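Local structure of AT5G66160 protein (Arabidopsis thaliana, 7BVW) at residues V11-T20 with Y38-P48. The protein probably acts as a sorting receptor for proteins bound for the storage vacuole, and its zinc-binding RING-H2 domain, the part described here, functions as an E3 ubiquitin ligase. Numbering follows the deposited sequence.
Sequences VHTLPCFTFT and YRFGESLRLLP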
loop_
_atom_site.group_PDB
_atom_site.type_symbol
_atom_site.label_atom_id
_atom_site.label_comp_id
_atom_site.label_asym_id
_atom_site.label_seq_id
_atom_site.Cartn_x
_atom_site.Cartn_y
_atom_site.Cartn_z
ATOM N N VAL A 11 3.593 -9.937 1.429
ATOM C CA VAL A 11 3.243 -8.587 0.996
ATOM C C VAL A 11 2.897 -8.563 -0.486
ATOM O O VAL A 11 2.020 -7.802 -0.917
ATOM C CB VAL A 11 4.393 -7.613 1.321
ATOM C CG1 VAL A 11 4.043 -6.193 0.885
ATOM C CG2 VAL A 11 4.711 -7.653 2.803
ATOM N N HIS A 12 3.555 -9.404 -1.284
ATOM C CA HIS A 12 3.361 -9.424 -2.727
ATOM C C HIS A 12 2.034 -10.045 -3.150
ATOM O O HIS A 12 1.711 -10.012 -4.342
ATOM C CB HIS A 12 4.525 -10.166 -3.393
ATOM C CG HIS A 12 5.851 -9.493 -3.209
ATOM N ND1 HIS A 12 7.052 -10.127 -3.448
ATOM C CD2 HIS A 12 6.162 -8.240 -2.804
ATOM C CE1 HIS A 12 8.045 -9.292 -3.199
ATOM N NE2 HIS A 12 7.531 -8.140 -2.808
ATOM N N THR A 13 1.258 -10.600 -2.218
ATOM C CA THR A 13 -0.069 -11.106 -2.538
ATOM C C THR A 13 -1.168 -10.078 -2.297
ATOM O O THR A 13 -2.322 -10.332 -2.661
ATOM C CB THR A 13 -0.379 -12.369 -1.723
ATOM O OG1 THR A 13 -0.437 -12.038 -0.329
ATOM C CG2 THR A 13 0.689 -13.430 -1.948
ATOM N N LEU A 14 -0.835 -8.938 -1.692
ATOM C CA LEU A 14 -1.815 -7.887 -1.474
ATOM C C LEU A 14 -2.389 -7.412 -2.809
ATOM O O LEU A 14 -1.705 -7.447 -3.837
ATOM C CB LEU A 14 -1.180 -6.715 -0.730
ATOM C CG LEU A 14 -1.070 -6.847 0.790
ATOM C CD1 LEU A 14 -0.153 -5.774 1.345
ATOM C CD2 LEU A 14 -2.448 -6.748 1.434
ATOM N N PRO A 15 -3.646 -6.970 -2.823
ATOM C CA PRO A 15 -4.254 -6.520 -4.080
ATOM C C PRO A 15 -3.515 -5.324 -4.660
ATOM O O PRO A 15 -3.084 -4.422 -3.938
ATOM C CB PRO A 15 -5.685 -6.151 -3.670
ATOM C CG PRO A 15 -5.921 -6.894 -2.396
ATOM C CD PRO A 15 -4.598 -6.917 -1.701
ATOM N N CYS A 16 -3.370 -5.327 -5.983
ATOM C CA CYS A 16 -2.710 -4.243 -6.693
ATOM C C CYS A 16 -3.515 -3.889 -7.934
ATOM O O CYS A 16 -4.216 -4.731 -8.501
ATOM C CB CYS A 16 -1.272 -4.612 -7.088
ATOM S SG CYS A 16 -1.140 -5.886 -8.361
ATOM N N PHE A 17 -3.400 -2.631 -8.355
ATOM C CA PHE A 17 -4.164 -2.127 -9.486
ATOM C C PHE A 17 -3.419 -0.950 -10.101
ATOM O O PHE A 17 -2.482 -0.403 -9.513
ATOM C CB PHE A 17 -5.585 -1.733 -9.062
ATOM C CG PHE A 17 -5.636 -0.710 -7.960
ATOM C CD1 PHE A 17 -5.492 -1.087 -6.634
ATOM C CD2 PHE A 17 -5.844 0.626 -8.252
ATOM C CE1 PHE A 17 -5.543 -0.147 -5.622
ATOM C CE2 PHE A 17 -5.898 1.568 -7.244
ATOM C CZ PHE A 17 -5.746 1.183 -5.927
ATOM N N THR A 18 -3.847 -0.568 -11.303
ATOM C CA THR A 18 -3.235 0.521 -12.054
ATOM C C THR A 18 -4.061 1.792 -11.895
ATOM O O THR A 18 -5.294 1.748 -11.918
ATOM C CB THR A 18 -3.112 0.152 -13.537
ATOM O OG1 THR A 18 -2.262 -0.992 -13.686
ATOM C CG2 THR A 18 -2.531 1.308 -14.336
ATOM N N PHE A 19 -3.376 2.923 -11.726
ATOM C CA PHE A 19 -4.047 4.212 -11.563
ATOM C C PHE A 19 -4.587 4.668 -12.913
ATOM O O PHE A 19 -3.856 5.223 -13.735
ATOM C CB PHE A 19 -3.092 5.244 -10.973
ATOM C CG PHE A 19 -3.765 6.527 -10.563
ATOM C CD1 PHE A 19 -4.354 6.650 -9.313
ATOM C CD2 PHE A 19 -3.814 7.609 -11.428
ATOM C CE1 PHE A 19 -4.976 7.828 -8.935
ATOM C CE2 PHE A 19 -4.432 8.787 -11.055
ATOM C CZ PHE A 19 -5.013 8.898 -9.806
ATOM N N THR A 20 -5.872 4.431 -13.147
ATOM C CA THR A 20 -6.560 4.855 -14.359
ATOM C C THR A 20 -7.782 5.689 -13.983
ATOM O O THR A 20 -7.984 6.040 -12.817
ATOM C CB THR A 20 -6.962 3.646 -15.209
ATOM O OG1 THR A 20 -7.709 2.724 -14.405
ATOM C CG2 THR A 20 -5.727 2.947 -15.755
ATOM N N TYR A 38 -0.320 10.699 -7.730
ATOM C CA TYR A 38 -0.383 9.561 -8.637
ATOM C C TYR A 38 -0.449 10.035 -10.083
ATOM O O TYR A 38 -1.102 11.033 -10.401
ATOM C CB TYR A 38 -1.599 8.681 -8.326
ATOM C CG TYR A 38 -1.611 8.053 -6.946
ATOM C CD1 TYR A 38 -0.587 7.210 -6.525
ATOM C CD2 TYR A 38 -2.669 8.279 -6.073
ATOM C CE1 TYR A 38 -0.609 6.627 -5.261
ATOM C CE2 TYR A 38 -2.701 7.701 -4.812
ATOM C CZ TYR A 38 -1.670 6.876 -4.413
ATOM O OH TYR A 38 -1.706 6.300 -3.162
ATOM N N ARG A 39 0.246 9.316 -10.958
ATOM C CA ARG A 39 0.221 9.577 -12.389
ATOM C C ARG A 39 -0.477 8.427 -13.104
ATOM O O ARG A 39 -0.472 7.288 -12.630
ATOM C CB ARG A 39 1.636 9.764 -12.946
ATOM C CG ARG A 39 2.358 11.011 -12.439
ATOM C CD ARG A 39 3.646 11.254 -13.217
ATOM N NE ARG A 39 4.302 12.505 -12.839
ATOM C CZ ARG A 39 5.363 12.589 -12.040
ATOM N NH1 ARG A 39 5.886 13.774 -11.757
ATOM N NH2 ARG A 39 5.904 11.490 -11.530
ATOM N N PHE A 40 -1.083 8.742 -14.246
ATOM C CA PHE A 40 -1.811 7.742 -15.017
ATOM C C PHE A 40 -0.900 6.577 -15.382
ATOM O O PHE A 40 0.200 6.772 -15.906
ATOM C CB PHE A 40 -2.395 8.375 -16.282
ATOM C CG PHE A 40 -2.943 7.374 -17.264
ATOM C CD1 PHE A 40 -4.236 6.896 -17.136
ATOM C CD2 PHE A 40 -2.165 6.915 -18.317
ATOM C CE1 PHE A 40 -4.740 5.975 -18.037
ATOM C CE2 PHE A 40 -2.664 5.993 -19.217
ATOM C CZ PHE A 40 -3.953 5.526 -19.078
ATOM N N GLY A 41 -1.361 5.360 -15.101
ATOM C CA GLY A 41 -0.623 4.163 -15.428
ATOM C C GLY A 41 0.249 3.618 -14.318
ATOM O O GLY A 41 0.813 2.528 -14.478
ATOM N N GLU A 42 0.383 4.334 -13.205
ATOM C CA GLU A 42 1.206 3.844 -12.113
ATOM C C GLU A 42 0.556 2.640 -11.439
ATOM O O GLU A 42 -0.657 2.424 -11.518
ATOM C CB GLU A 42 1.449 4.947 -11.088
ATOM C CG GLU A 42 2.393 6.031 -11.558
ATOM C CD GLU A 42 2.613 7.093 -10.505
ATOM O OE1 GLU A 42 1.763 7.214 -9.599
ATOM O OE2 GLU A 42 3.640 7.798 -10.584
ATOM N N SER A 43 1.387 1.855 -10.762
ATOM C CA SER A 43 0.946 0.663 -10.051
ATOM C C SER A 43 0.740 0.990 -8.579
ATOM O O SER A 43 1.629 1.555 -7.933
ATOM C CB SER A 43 1.964 -0.470 -10.198
ATOM O OG SER A 43 1.998 -0.960 -11.530
ATOM N N LEU A 44 -0.430 0.638 -8.056
ATOM C CA LEU A 44 -0.781 0.898 -6.671
ATOM C C LEU A 44 -1.117 -0.407 -5.961
ATOM O O LEU A 44 -1.406 -1.427 -6.591
ATOM C CB LEU A 44 -1.973 1.860 -6.564
ATOM C CG LEU A 44 -1.712 3.369 -6.572
ATOM C CD1 LEU A 44 -1.161 3.842 -7.904
ATOM C CD2 LEU A 44 -2.996 4.101 -6.234
ATOM N N ARG A 45 -1.082 -0.359 -4.633
ATOM C CA ARG A 45 -1.523 -1.466 -3.798
ATOM C C ARG A 45 -2.542 -0.968 -2.787
ATOM O O ARG A 45 -2.537 0.205 -2.399
ATOM C CB ARG A 45 -0.356 -2.129 -3.058
ATOM C CG ARG A 45 0.308 -3.270 -3.809
ATOM C CD ARG A 45 0.927 -4.264 -2.836
ATOM N NE ARG A 45 2.147 -4.877 -3.358
ATOM C CZ ARG A 45 2.171 -5.871 -4.240
ATOM N NH1 ARG A 45 1.037 -6.365 -4.717
ATOM N NH2 ARG A 45 3.332 -6.363 -4.654
ATOM N N LEU A 46 -3.416 -1.873 -2.361
ATOM C CA LEU A 46 -4.466 -1.566 -1.401
ATOM C C LEU A 46 -4.259 -2.381 -0.133
ATOM O O LEU A 46 -4.022 -3.592 -0.198
ATOM C CB LEU A 46 -5.848 -1.855 -1.988
ATOM C CG LEU A 46 -7.017 -1.482 -1.081
ATOM C CD1 LEU A 46 -7.053 0.021 -0.866
ATOM C CD2 LEU A 46 -8.335 -1.987 -1.654
ATOM N N LEU A 47 -4.348 -1.714 1.011
ATOM C CA LEU A 47 -4.305 -2.336 2.324
ATOM C C LEU A 47 -5.718 -2.581 2.833
ATOM O O LEU A 47 -6.661 -1.898 2.426
ATOM C CB LEU A 47 -3.537 -1.445 3.308
ATOM C CG LEU A 47 -2.049 -1.213 3.019
ATOM C CD1 LEU A 47 -1.367 -0.519 4.194
ATOM C CD2 LEU A 47 -1.344 -2.526 2.686
ATOM N N PRO A 48 -5.907 -3.553 3.731
ATOM C CA PRO A 48 -7.271 -3.869 4.190
ATOM C C PRO A 48 -7.961 -2.722 4.905
ATOM O O PRO A 48 -9.196 -2.717 4.979
ATOM C CB PRO A 48 -7.059 -5.067 5.126
ATOM C CG PRO A 48 -5.630 -4.985 5.535
ATOM C CD PRO A 48 -4.904 -4.442 4.340
HETATM O O HOH W 1 1.651 -8.445 -6.704
#
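Phe-19 lays one face of its ring against Tyr-38, whose CB sits over the ring centre, 3.5 Å from the centroid. Phe-19 CG stands anti to the backbone N (chi1 -170°), which carries the flat, apolar ring up to Tyr-38 CB and Arg-39 O, while Leu-44 CD1 closes on Phe-19 CB at 3.9 Å. The backbone grips Phe-19 twice: its N donates to Glu-42 O, and its O receives Gly-41 N in a nearly straight bond of 2.8 Å. Gly-41 occupies a type II turn at a positive phi where a CB would strike the preceding carbonyl. In this RING-H2 finger 16–18 is an outer strand, antiparallel to 43–46, which pairs with 52–54 too; Phe-17 and Leu-44 exchange backbone bonds (Leu-44 N to Phe-17 O, 2.7 Å). Glu-42 OE1 accepts Arg-39 N and bonds the zinc ligand His-54. Apolar Phe-17 and Leu-44 suit the face covered by helix 21–27, Leu-44 CB lying over the Phe-17 ring. On the other face, small or polar Cys-16, Thr-18 and Ser-43 suit exposure. Arg-45 there is buried, its long chain reaching the 11–14 turn: Val-11 O lies over its guanidinium, NH1 bonds Leu-14 O weakly (3.1 Å, 121°), a water bridges NH1 to His-12 O, and NE salt-bridges Asp-59.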